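Local structure of A-type flavoprotein (Giardia intestinalis, 2Q9U) at residues 316-320 and 321-325; 355-358 and 359-363; 136-140 and 141-145; 216-220 and 221-225; 185-189 and 190-194. The protein scavenges O2 in a human parasite as a flavodiiron protein, probably passing electrons from its bound flavin mononucleotide to a mu-oxo-diiron centre. All coordinates share one frame; numbering follows the deposited sequence.

In the fold
Along the chain the order is contact 3, contact 5, contact 4, contact 1, contact 2. The first three lie in the beta-lactamase-like domain. Contact 3 is the edge hairpin of its six-stranded mixed sheet, and contact 4 leads from helix 208-219 into strand 225-228 of the same sheet; their centres are about 16 Å apart. Contact 5 starts helix 189-204, the helix before 208-219, with its centre about 22 Å from that of contact 4. Contacts 1 and 2 belong to the flavodoxin-like domain and touch, with centres about 10 Å apart. Contact 1 holds FMN; its Thr317 and Thr321 hydrogen-bond to contact 2. The centres of contacts 1 and 3 lie about 57 Å apart, across the two-domain chain.

Contact 1 (316-320 and 321-325); sequences PTLNN and TMMPS. With FMN (flavin mononucleotide), chain F; NO3 (nitrate ion), chain D.
Leu318 and Met323 cross at about a right angle, with Leu318 CB 4.1 Å from Met323 CG. The forked end of Leu318 fills two hollows. Its CD2 sits against the ring of Pro324, 3.9 Å from CD, where helix 324-336 begins. Its CD1 goes to the flavin and lies 3.4 Å from C6 of FMN. The fork stands there because CG is anti to the backbone N (chi1 179°). Beyond Leu318 CB, Met323 runs on to the ring of Pro316. Its SD lies against CG and CD of that ring, 3.7 Å from Pro316 CG. A bend at chi3 (72°) brings CE close to a nitrate ion, probably from the crystallisation liquor. This is the tight loop after strand 310-314 of a flavodoxin-like domain, and it grips FMN. Leu318 to Thr321 form a type I' turn with Asn319 and Asn320 at its corners. Leu318 N gives a hydrogen bond of 2.9 Å to Thr321 O. The return bond, from Thr321 N to Leu318 O, arrives from above the carbonyl plane. The turn presents Asn320 N to O4 of FMN at 2.8 Å. Thr317 packs its methyl CG2 3.3 Å from N3 of FMN, while Thr317 O accepts a bond from O2' of the ribityl chain. Leu206 of the second subunit packs on Asn319 and Asn320, and Asn331 of that subunit bonds to Met322 O.

Contact 2 (355-358 and 359-363); sequences RAVP and DIVAE
Ile360 lies close against the backbone of Ala356 in the first turns of helix 356-367. Its N bonds to Ala356 O at 2.7 Å, and its CG1 is 3.2 Å from the same oxygen. One residue on, Val361 N bonds to Val357 O at 2.8 Å and nearly straight (172°). The valine side chains themselves meet only lightly, with Val357 CG1 4.4 Å from Val361 CG2. Ile360 and Val361 both rest on Ala346 of strand 344-350, which makes this the tight side.

The other side is looser. Arg355, at the N-cap position, and Asp359 do not touch through their charged atoms; Arg355 NE is 5.0 Å from Asp359 OD1. One water joins them. It accepts from NE, in the plane of the guanidinium at its edge, and donates to OD1. Asp359 OD2 turns to the hydroxyl of Thr321, so both oxygens of the carboxylate have partners. Thr317 OG1 meets both Arg355 N and Ala356 N, two amides at the helix start. Pro358 is exposed. The arrangement is the N-terminal end of the helix in a beta-alpha-beta unit, strand 344-350, helix 356-367 and strand 378-381, beside the FMN site of the flavodoxin-like fold.

Contact 3 (136-140 and 141-145); sequences LKIGK and RTLKF
Leu136 and Leu143 face each other as a hydrogen-bonded antiparallel pair. They belong to a beta hairpin, strands 136-137 and 142-147, at the edge of a sheet in the beta-lactamase-like domain. Leu136 N donates to Leu143 O at 2.9 Å, in the carbonyl plane. Leu143 N returns the bond to Leu136 O at 2.8 Å. Closer to the turn, Ile138 N donates to Arg141 O at 2.9 Å. Gly139 in the turn has a positive phi (136°) and backbone angles at which a side chain would press on the carbonyl before it. Lys140 N and Thr142 N hydrogen-bond to the carboxylates of Asp48 and Glu163.

The guanidinium of Arg141 is held on several sides. NE forms a salt bridge with Asp164 and NH1 one with Asp48. NH1 also bonds to Asp47 O, and NH2 to Pro15 O. Two salt bridges and two bonds to backbone carbonyls thus hold the group in place. Its CB meanwhile packs 3.8 Å from Ile138 CG1, since chi1 of Ile138 (66°) puts CG1 near Arg141 O.

Lys137 and Thr142 share the more open face, where the ammonium passes the methyl of Thr142. On the face of Leu136 and Leu143 the packing is apolar. Ile138 CG2 touches Leu143 CD1 at 4.2 Å. Leu136 CB meets the Phe145 ring at its edge, in plane, 4.0 Å from CE2.

Contact 4 (216-220 and 221-225); sequences EVAST and VEIKY
Ala218 and Ile223 make the apolar touch here. The far end of the isoleucine, CD1, lies 3.8 Å from Ala218 CB. Ile223 points its side chain back at the end of helix 208-219. Both Val221 and Ile223 also rest on Tyr160 of strand 157-161.

Two methyls lie beside a carbonyl oxygen. Ile223 CD1 is 3.7 Å from Ala218 O, and Val221 CG2 is 3.6 Å from Ala218 O.

One backbone bond joins the two segments. Val221 N donates to Ala218 O at 3.2 Å. The N-H is well aimed at the oxygen (166°), but the donor stands above the carbonyl plane and not on a lone pair. One residue earlier, Thr220 N bonds to Val217 O at 2.9 Å. Both bonds span three residues, not the four of a regular alpha turn.

Two hydroxyls fold back on the carbonyls of the last turn. Ser219 OG donates to Glu216 O at 2.5 Å. Thr220 OG1 donates to Val217 O, also at 2.5 Å, a length so short that its exact value is doubtful. The chi1 of Thr220 (67°) sets OG1 between the backbone N and the carbonyl carbon, and from there it reaches back to Val217 O.

A less favourable pair is Ala218 O and Val221 O, two acceptors 3.0 Å apart. Beyond them, Glu222 O accepts from Tyr160 OH, and the chain runs on to strand 225-228. The chemistry implies a surface helix end where the hydroxyls of Ser219 and Thr220 and the amides of Thr220 and Val221 take up the last carbonyls, and one small apolar contact from Ile223 lies against it.

Contact 5 (185-189 and 190-194); sequences DECDV and SHVMH
Val192 N reaches back to Asp188 O at 3.1 Å, and Met193 N to Val189 O at 2.8 Å. Both donors lie nearly along the C=O axis, and both bonds span four residues. They are the first alpha turns of helix 189-204, which starts after a loop in the beta-lactamase-like domain. Asp188 is at the N-cap position. Its psi (111°) is extended, and Val189 is the first residue with helical angles. The side chain of Asp188 makes no capping bond.

The side chains pack in three short pairs. Cys187 points at the helix, and its CB touches Val192 CG2 at 3.6 Å. That methyl also lies 3.5 Å from Asp188 O, so it lies between the loop and the first turn. Val192 goes on to Trp234 and Val232. Val189 and Met193 lie side by side and point the same way, with CG1 of the valine 4.2 Å from CG of the methionine. Val189 rests on Leu241 of helix 236-250, and Met193 on Glu245, so this side packs on helix 236-250.

Asp188 and His191 meet only by their first carbons, CB to CB at 3.9 Å. The charged end of Asp188 stays well away from the imidazole. His191 has CG anti to the backbone N (chi1 -176°), which carries the ring away to other partners. It stands edge-to-face with Tyr177. Asp188 packs on Ser190 of the third subunit, and Ser190 on Asp188 of that subunit. The imidazole is tied at its far nitrogen, where His191 NE2 bonds to Glu37 OE1.

Contact 1 (316-320 and 321-325)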
# COMPACT_ATOMS: atom_id res chain seq x y z
N PRO A 316 21.02 -3.29 9.22
CA PRO A 316 21.76 -2.40 10.13
C PRO A 316 21.25 -2.52 11.55
O PRO A 316 20.14 -3.04 11.80
CB PRO A 316 21.48 -0.99 9.56
CG PRO A 316 20.19 -1.11 8.84
CD PRO A 316 20.23 -2.53 8.23
N THR A 317 22.07 -2.06 12.50
CA THR A 317 21.63 -1.97 13.88
C THR A 317 20.68 -0.78 14.02
O THR A 317 21.00 0.36 13.65
CB THR A 317 22.83 -1.88 14.87
OG1 THR A 317 23.58 -3.11 14.83
CG2 THR A 317 22.34 -1.67 16.31
N LEU A 318 19.47 -1.08 14.50
CA LEU A 318 18.50 -0.05 14.80
C LEU A 318 18.13 -0.21 16.27
O LEU A 318 17.58 -1.26 16.66
CB LEU A 318 17.26 -0.21 13.91
CG LEU A 318 16.10 0.79 14.11
CD1 LEU A 318 16.54 2.25 13.91
CD2 LEU A 318 14.93 0.44 13.16
N ASN A 319 18.45 0.81 17.08
CA ASN A 319 18.12 0.84 18.51
C ASN A 319 18.54 -0.45 19.19
O ASN A 319 17.73 -1.10 19.85
CB ASN A 319 16.61 1.09 18.72
CG ASN A 319 16.13 2.35 18.00
OD1 ASN A 319 16.84 3.35 17.96
ND2 ASN A 319 14.94 2.29 17.42
N ASN A 320 19.82 -0.81 19.00
CA ASN A 320 20.47 -1.93 19.69
C ASN A 320 19.98 -3.31 19.28
O ASN A 320 20.24 -4.29 19.97
CB ASN A 320 20.36 -1.77 21.21
CG ASN A 320 21.02 -0.50 21.71
OD1 ASN A 320 22.19 -0.24 21.42
ND2 ASN A 320 20.26 0.32 22.45
N THR A 321 19.29 -3.40 18.15
CA THR A 321 18.88 -4.70 17.63
C THR A 321 18.77 -4.69 16.11
O THR A 321 19.26 -3.76 15.47
CB THR A 321 17.60 -5.23 18.36
OG1 THR A 321 17.32 -6.56 17.93
CG2 THR A 321 16.38 -4.30 18.13
N MET A 322 18.17 -5.73 15.53
CA MET A 322 17.93 -5.76 14.08
C MET A 322 16.66 -4.96 13.75
O MET A 322 15.85 -4.68 14.63
CB MET A 322 17.76 -7.20 13.57
CG MET A 322 16.48 -7.86 14.12
SD MET A 322 16.26 -9.57 13.57
CE MET A 322 17.35 -10.46 14.73
N MET A 323 16.50 -4.59 12.49
CA MET A 323 15.28 -3.87 12.08
C MET A 323 14.05 -4.77 12.31
O MET A 323 14.15 -6.00 12.10
CB MET A 323 15.39 -3.40 10.64
CG MET A 323 16.45 -2.27 10.47
SD MET A 323 16.56 -1.63 8.78
CE MET A 323 15.00 -0.72 8.69
N PRO A 324 12.90 -4.18 12.76
CA PRO A 324 11.68 -4.94 13.04
C PRO A 324 11.25 -5.81 11.85
O PRO A 324 10.78 -6.93 12.07
CB PRO A 324 10.63 -3.83 13.30
CG PRO A 324 11.47 -2.68 13.90
CD PRO A 324 12.72 -2.73 13.05
N SER A 325 11.41 -5.32 10.62
CA SER A 325 10.99 -6.08 9.41
C SER A 325 11.77 -7.41 9.28
O SER A 325 11.23 -8.47 8.86
CB SER A 325 11.16 -5.23 8.15
OG SER A 325 12.53 -4.86 7.98
N1 FMN F . 23.84 2.16 15.22
C2 FMN F . 24.17 1.42 16.32
O2 FMN F . 25.30 0.91 16.40
N3 FMN F . 23.26 1.27 17.35
C4 FMN F . 21.99 1.81 17.27
O4 FMN F . 21.18 1.52 18.15
C4A FMN F . 21.64 2.56 16.13
N5 FMN F . 20.39 3.17 16.00
C5A FMN F . 20.11 3.91 14.86
C6 FMN F . 18.86 4.53 14.72
C7 FMN F . 18.55 5.27 13.57
C7M FMN F . 17.27 6.07 13.56
C8 FMN F . 19.50 5.42 12.55
C8M FMN F . 19.17 6.12 11.26
C9 FMN F . 20.74 4.82 12.70
C9A FMN F . 21.06 4.06 13.84
N10 FMN F . 22.30 3.45 13.97
C10 FMN F . 22.59 2.73 15.12
C1' FMN F . 23.36 3.57 12.92
C2' FMN F . 23.09 2.67 11.71
O2' FMN F . 23.20 1.29 12.03
C3' FMN F . 24.05 3.15 10.62
O3' FMN F . 23.54 4.39 10.13
C4' FMN F . 24.21 2.21 9.45
O4' FMN F . 25.30 2.64 8.65
C5' FMN F . 22.97 2.16 8.58
O5' FMN F . 23.09 1.11 7.64
P FMN F . 22.35 1.24 6.24
O1P FMN F . 22.34 -0.16 5.65
O2P FMN F . 20.96 1.73 6.52
O3P FMN F . 23.06 2.21 5.32
N NO3 D . 11.12 -1.60 9.77
O1 NO3 D . 9.76 -1.93 9.77
O2 NO3 D . 11.52 -0.27 9.70
O3 NO3 D . 12.10 -2.59 9.80

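Contact 2 (355-358 and 359-363)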
# COMPACT_ATOMS: atom_id res chain seq x y z
N ARG A 355 24.95 -4.74 17.00
CA ARG A 355 23.94 -5.58 17.67
C ARG A 355 23.06 -6.41 16.74
O ARG A 355 22.64 -7.51 17.11
CB ARG A 355 23.06 -4.75 18.63
CG ARG A 355 23.85 -4.07 19.78
CD ARG A 355 24.38 -5.10 20.84
NE ARG A 355 23.27 -5.74 21.54
CZ ARG A 355 22.59 -5.22 22.57
NH1 ARG A 355 22.91 -4.03 23.08
NH2 ARG A 355 21.58 -5.90 23.09
N ALA A 356 22.77 -5.88 15.56
CA ALA A 356 21.85 -6.57 14.63
C ALA A 356 22.42 -7.92 14.18
O ALA A 356 21.74 -8.94 14.22
CB ALA A 356 21.55 -5.69 13.43
N VAL A 357 23.69 -7.93 13.78
CA VAL A 357 24.31 -9.15 13.25
C VAL A 357 24.40 -10.28 14.30
O VAL A 357 23.97 -11.39 14.01
CB VAL A 357 25.63 -8.85 12.54
CG1 VAL A 357 26.37 -10.16 12.16
CG2 VAL A 357 25.35 -7.99 11.28
N PRO A 358 24.94 -10.00 15.51
CA PRO A 358 24.82 -10.98 16.60
C PRO A 358 23.41 -11.49 16.85
O PRO A 358 23.24 -12.70 17.07
CB PRO A 358 25.35 -10.19 17.83
CG PRO A 358 26.40 -9.30 17.21
CD PRO A 358 25.72 -8.82 15.96
N ASP A 359 22.41 -10.59 16.84
CA ASP A 359 21.02 -10.99 17.04
C ASP A 359 20.51 -11.85 15.88
O ASP A 359 19.82 -12.83 16.10
CB ASP A 359 20.07 -9.79 17.21
CG ASP A 359 20.20 -9.12 18.58
OD1 ASP A 359 20.93 -9.65 19.46
OD2 ASP A 359 19.56 -8.07 18.78
N ILE A 360 20.89 -11.50 14.65
CA ILE A 360 20.50 -12.32 13.49
C ILE A 360 21.16 -13.72 13.56
O ILE A 360 20.50 -14.74 13.37
CB ILE A 360 20.87 -11.65 12.18
CG1 ILE A 360 19.99 -10.41 11.96
CG2 ILE A 360 20.69 -12.64 11.04
CD1 ILE A 360 20.50 -9.51 10.79
N VAL A 361 22.45 -13.76 13.86
CA VAL A 361 23.18 -15.03 14.01
C VAL A 361 22.51 -15.93 15.06
O VAL A 361 22.29 -17.13 14.82
CB VAL A 361 24.69 -14.80 14.34
CG1 VAL A 361 25.35 -16.07 15.00
CG2 VAL A 361 25.51 -14.33 13.07
N ALA A 362 22.19 -15.37 16.23
CA ALA A 362 21.58 -16.16 17.30
C ALA A 362 20.23 -16.71 16.85
O ALA A 362 19.89 -17.89 17.10
CB ALA A 362 21.43 -15.31 18.57
N GLU A 363 19.45 -15.86 16.15
CA GLU A 363 18.15 -16.30 15.69
C GLU A 363 18.28 -17.37 14.61
O GLU A 363 17.56 -18.37 14.64
CB GLU A 363 17.30 -15.09 15.23
CG GLU A 363 15.95 -15.45 14.61
CD GLU A 363 14.98 -16.18 15.53
OE1 GLU A 363 15.08 -16.08 16.77
OE2 GLU A 363 14.06 -16.83 14.97
O HOH W 1 23.15 -8.31 20.43

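Contact 3 (136-140 and 141-145)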
# COMPACT_ATOMS: atom_id res chain seq x y z
N LEU A 136 -18.53 -44.72 2.70
CA LEU A 136 -19.83 -44.12 2.51
C LEU A 136 -20.38 -44.37 1.12
O LEU A 136 -19.82 -43.91 0.13
CB LEU A 136 -19.78 -42.61 2.77
CG LEU A 136 -21.12 -41.89 2.56
CD1 LEU A 136 -22.21 -42.44 3.49
CD2 LEU A 136 -20.98 -40.38 2.75
N LYS A 137 -21.50 -45.09 1.05
CA LYS A 137 -22.12 -45.35 -0.23
C LYS A 137 -23.02 -44.19 -0.65
O LYS A 137 -23.91 -43.77 0.10
CB LYS A 137 -22.90 -46.69 -0.20
CG LYS A 137 -23.38 -47.10 -1.58
CD LYS A 137 -23.76 -48.58 -1.63
CE LYS A 137 -23.24 -49.22 -2.93
NZ LYS A 137 -21.79 -49.63 -2.85
N ILE A 138 -22.81 -43.65 -1.86
CA ILE A 138 -23.62 -42.51 -2.31
C ILE A 138 -24.40 -42.84 -3.57
O ILE A 138 -25.06 -41.97 -4.13
CB ILE A 138 -22.82 -41.17 -2.44
CG1 ILE A 138 -21.77 -41.27 -3.55
CG2 ILE A 138 -22.22 -40.75 -1.08
CD1 ILE A 138 -21.10 -39.91 -3.98
N GLY A 139 -24.33 -44.10 -3.99
CA GLY A 139 -25.08 -44.62 -5.15
C GLY A 139 -24.19 -45.49 -6.00
O GLY A 139 -23.73 -46.54 -5.55
N LYS A 140 -23.93 -45.05 -7.23
CA LYS A 140 -22.92 -45.66 -8.09
C LYS A 140 -21.53 -45.52 -7.47
O LYS A 140 -20.67 -46.39 -7.65
CB LYS A 140 -22.95 -45.03 -9.50
CG LYS A 140 -24.29 -45.18 -10.16
CD LYS A 140 -24.18 -45.54 -11.64
CE LYS A 140 -25.21 -46.62 -12.00
NZ LYS A 140 -24.96 -47.90 -11.25
N ARG A 141 -21.32 -44.44 -6.72
CA ARG A 141 -20.02 -44.15 -6.14
C ARG A 141 -19.97 -44.50 -4.65
O ARG A 141 -21.00 -44.59 -3.98
CB ARG A 141 -19.62 -42.67 -6.36
CG ARG A 141 -19.52 -42.26 -7.83
CD ARG A 141 -19.25 -40.75 -7.97
NE ARG A 141 -19.37 -40.23 -9.34
CZ ARG A 141 -20.53 -39.94 -9.93
NH1 ARG A 141 -21.69 -40.20 -9.32
NH2 ARG A 141 -20.55 -39.43 -11.17
N THR A 142 -18.77 -44.73 -4.15
CA THR A 142 -18.52 -44.75 -2.72
C THR A 142 -17.43 -43.71 -2.40
O THR A 142 -16.68 -43.28 -3.29
CB THR A 142 -18.06 -46.12 -2.22
OG1 THR A 142 -16.79 -46.47 -2.81
CG2 THR A 142 -19.10 -47.20 -2.57
N LEU A 143 -17.38 -43.31 -1.14
CA LEU A 143 -16.38 -42.36 -0.66
C LEU A 143 -15.63 -42.91 0.54
O LEU A 143 -16.25 -43.49 1.46
CB LEU A 143 -17.04 -41.03 -0.27
CG LEU A 143 -17.79 -40.26 -1.36
CD1 LEU A 143 -18.41 -39.02 -0.75
CD2 LEU A 143 -16.85 -39.90 -2.51
N LYS A 144 -14.30 -42.73 0.51
CA LYS A 144 -13.39 -43.07 1.61
C LYS A 144 -12.78 -41.77 2.16
O LYS A 144 -12.77 -40.73 1.47
CB LYS A 144 -12.27 -43.99 1.13
CG LYS A 144 -12.76 -45.21 0.36
CD LYS A 144 -13.35 -46.27 1.29
CE LYS A 144 -12.25 -47.09 1.97
NZ LYS A 144 -12.08 -46.57 3.32
N PHE A 145 -12.22 -41.86 3.36
CA PHE A 145 -11.77 -40.68 4.09
C PHE A 145 -10.37 -40.94 4.58
O PHE A 145 -10.09 -41.98 5.15
CB PHE A 145 -12.76 -40.38 5.22
CG PHE A 145 -14.17 -40.27 4.71
CD1 PHE A 145 -14.59 -39.09 4.10
CD2 PHE A 145 -15.02 -41.39 4.69
CE1 PHE A 145 -15.88 -38.99 3.57
CE2 PHE A 145 -16.30 -41.30 4.16
CZ PHE A 145 -16.73 -40.11 3.59

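Contact 4 (216-220 and 221-225)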
# COMPACT_ATOMS: atom_id res chain seq x y z
N GLU A 216 2.30 -41.47 1.30
CA GLU A 216 2.31 -42.92 1.52
C GLU A 216 0.88 -43.50 1.32
O GLU A 216 0.68 -44.39 0.50
CB GLU A 216 2.87 -43.25 2.90
CG GLU A 216 3.37 -44.69 3.10
CD GLU A 216 4.06 -44.92 4.46
OE1 GLU A 216 3.86 -44.12 5.42
OE2 GLU A 216 4.81 -45.93 4.57
N VAL A 217 -0.10 -42.96 2.04
CA VAL A 217 -1.48 -43.42 1.90
C VAL A 217 -2.00 -43.25 0.45
O VAL A 217 -2.58 -44.19 -0.13
CB VAL A 217 -2.44 -42.75 2.92
CG1 VAL A 217 -3.86 -43.27 2.75
CG2 VAL A 217 -1.97 -43.02 4.35
N ALA A 218 -1.80 -42.06 -0.13
CA ALA A 218 -2.24 -41.81 -1.51
C ALA A 218 -1.61 -42.77 -2.51
O ALA A 218 -2.24 -43.14 -3.50
CB ALA A 218 -1.97 -40.35 -1.94
N SER A 219 -0.37 -43.18 -2.25
CA SER A 219 0.33 -44.10 -3.14
C SER A 219 -0.41 -45.44 -3.23
O SER A 219 -0.25 -46.17 -4.21
CB SER A 219 1.79 -44.31 -2.69
OG SER A 219 1.88 -45.19 -1.57
N THR A 220 -1.22 -45.75 -2.22
CA THR A 220 -1.86 -47.06 -2.15
C THR A 220 -3.08 -47.18 -3.06
O THR A 220 -3.57 -48.28 -3.30
CB THR A 220 -2.28 -47.44 -0.72
OG1 THR A 220 -3.33 -46.56 -0.28
CG2 THR A 220 -1.07 -47.41 0.26
N VAL A 221 -3.57 -46.06 -3.58
CA VAL A 221 -4.77 -46.10 -4.41
C VAL A 221 -4.50 -45.38 -5.73
O VAL A 221 -3.61 -44.52 -5.79
CB VAL A 221 -5.99 -45.46 -3.69
CG1 VAL A 221 -6.43 -46.32 -2.50
CG2 VAL A 221 -5.70 -44.00 -3.23
N GLU A 222 -5.25 -45.73 -6.76
CA GLU A 222 -5.12 -45.07 -8.04
C GLU A 222 -5.83 -43.70 -8.01
O GLU A 222 -7.01 -43.61 -7.66
CB GLU A 222 -5.73 -45.94 -9.16
CG GLU A 222 -5.63 -45.32 -10.55
CD GLU A 222 -6.32 -46.13 -11.64
OE1 GLU A 222 -6.74 -47.27 -11.37
OE2 GLU A 222 -6.46 -45.61 -12.76
N ILE A 223 -5.13 -42.65 -8.42
CA ILE A 223 -5.72 -41.31 -8.52
C ILE A 223 -5.61 -40.77 -9.96
O ILE A 223 -4.49 -40.60 -10.47
CB ILE A 223 -5.00 -40.36 -7.51
CG1 ILE A 223 -5.26 -40.85 -6.06
CG2 ILE A 223 -5.47 -38.91 -7.71
CD1 ILE A 223 -4.23 -40.36 -5.03
N LYS A 224 -6.74 -40.50 -10.62
CA LYS A 224 -6.71 -39.85 -11.95
C LYS A 224 -6.90 -38.35 -11.82
O LYS A 224 -6.50 -37.63 -12.72
CB LYS A 224 -7.83 -40.36 -12.88
CG LYS A 224 -7.73 -41.86 -13.24
CD LYS A 224 -8.38 -42.18 -14.60
CE LYS A 224 -9.72 -41.50 -14.81
NZ LYS A 224 -10.67 -42.26 -15.73
N TYR A 225 -7.56 -37.90 -10.75
CA TYR A 225 -7.88 -36.48 -10.57
C TYR A 225 -7.64 -36.02 -9.15
O TYR A 225 -8.07 -36.70 -8.20
CB TYR A 225 -9.38 -36.22 -10.89
CG TYR A 225 -9.78 -36.66 -12.29
CD1 TYR A 225 -9.34 -35.94 -13.40
CD2 TYR A 225 -10.57 -37.81 -12.50
CE1 TYR A 225 -9.69 -36.33 -14.70
CE2 TYR A 225 -10.96 -38.21 -13.82
CZ TYR A 225 -10.50 -37.46 -14.91
OH TYR A 225 -10.84 -37.80 -16.19

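Contact 5 (185-189 and 190-194)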
# COMPACT_ATOMS: atom_id res chain seq x y z
N ASP A 185 -3.73 -27.62 -16.37
CA ASP A 185 -3.29 -27.78 -17.76
C ASP A 185 -3.90 -26.74 -18.71
O ASP A 185 -3.36 -26.48 -19.79
CB ASP A 185 -3.57 -29.23 -18.22
CG ASP A 185 -5.03 -29.62 -18.05
OD1 ASP A 185 -5.83 -29.36 -18.97
OD2 ASP A 185 -5.41 -30.15 -16.99
N GLU A 186 -5.02 -26.14 -18.31
CA GLU A 186 -5.60 -25.03 -19.04
C GLU A 186 -4.92 -23.68 -18.79
O GLU A 186 -5.23 -22.71 -19.46
CB GLU A 186 -7.09 -24.90 -18.75
CG GLU A 186 -7.87 -26.19 -19.06
CD GLU A 186 -9.28 -26.15 -18.51
OE1 GLU A 186 -9.48 -25.62 -17.40
OE2 GLU A 186 -10.19 -26.65 -19.20
N CYS A 187 -4.01 -23.64 -17.81
CA CYS A 187 -3.28 -22.44 -17.44
C CYS A 187 -1.85 -22.57 -17.93
O CYS A 187 -1.54 -23.54 -18.62
CB CYS A 187 -3.30 -22.29 -15.92
SG CYS A 187 -4.96 -22.17 -15.26
N ASP A 188 -0.97 -21.62 -17.58
CA ASP A 188 0.48 -21.91 -17.73
C ASP A 188 0.85 -22.77 -16.55
O ASP A 188 0.83 -22.30 -15.43
CB ASP A 188 1.36 -20.63 -17.72
CG ASP A 188 1.22 -19.84 -19.00
OD1 ASP A 188 1.02 -20.45 -20.08
OD2 ASP A 188 1.27 -18.60 -18.92
N VAL A 189 1.18 -24.05 -16.81
CA VAL A 189 1.47 -24.98 -15.71
C VAL A 189 2.64 -24.50 -14.87
O VAL A 189 2.60 -24.64 -13.66
CB VAL A 189 1.69 -26.43 -16.22
CG1 VAL A 189 2.14 -27.36 -15.08
CG2 VAL A 189 0.38 -26.95 -16.78
N SER A 190 3.65 -23.87 -15.48
CA SER A 190 4.75 -23.34 -14.68
C SER A 190 4.30 -22.26 -13.70
O SER A 190 4.80 -22.19 -12.58
CB SER A 190 5.96 -22.87 -15.53
OG SER A 190 5.62 -21.80 -16.38
N HIS A 191 3.35 -21.43 -14.11
CA HIS A 191 2.78 -20.42 -13.23
C HIS A 191 2.00 -21.06 -12.06
O HIS A 191 2.14 -20.65 -10.91
CB HIS A 191 1.85 -19.46 -14.01
CG HIS A 191 1.33 -18.35 -13.15
ND1 HIS A 191 2.16 -17.53 -12.42
CD2 HIS A 191 0.06 -17.94 -12.87
CE1 HIS A 191 1.44 -16.67 -11.73
NE2 HIS A 191 0.17 -16.89 -11.98
N VAL A 192 1.19 -22.07 -12.37
CA VAL A 192 0.43 -22.80 -11.34
C VAL A 192 1.43 -23.43 -10.36
O VAL A 192 1.24 -23.37 -9.14
CB VAL A 192 -0.48 -23.88 -11.94
CG1 VAL A 192 -1.30 -24.59 -10.79
CG2 VAL A 192 -1.43 -23.28 -12.99
N MET A 193 2.52 -23.99 -10.89
CA MET A 193 3.51 -24.63 -10.03
C MET A 193 4.21 -23.63 -9.15
O MET A 193 4.50 -23.92 -7.99
CB MET A 193 4.51 -25.47 -10.84
CG MET A 193 3.95 -26.76 -11.36
SD MET A 193 3.39 -27.89 -10.02
CE MET A 193 4.84 -27.98 -8.96
N HIS A 194 4.48 -22.44 -9.70
CA HIS A 194 5.02 -21.35 -8.87
C HIS A 194 4.11 -21.07 -7.66
O HIS A 194 4.59 -20.99 -6.53
CB HIS A 194 5.21 -20.08 -9.72
CG HIS A 194 5.46 -18.85 -8.93
ND1 HIS A 194 6.72 -18.40 -8.61
CD2 HIS A 194 4.59 -17.97 -8.37
CE1 HIS A 194 6.63 -17.29 -7.91
NE2 HIS A 194 5.35 -17.01 -7.74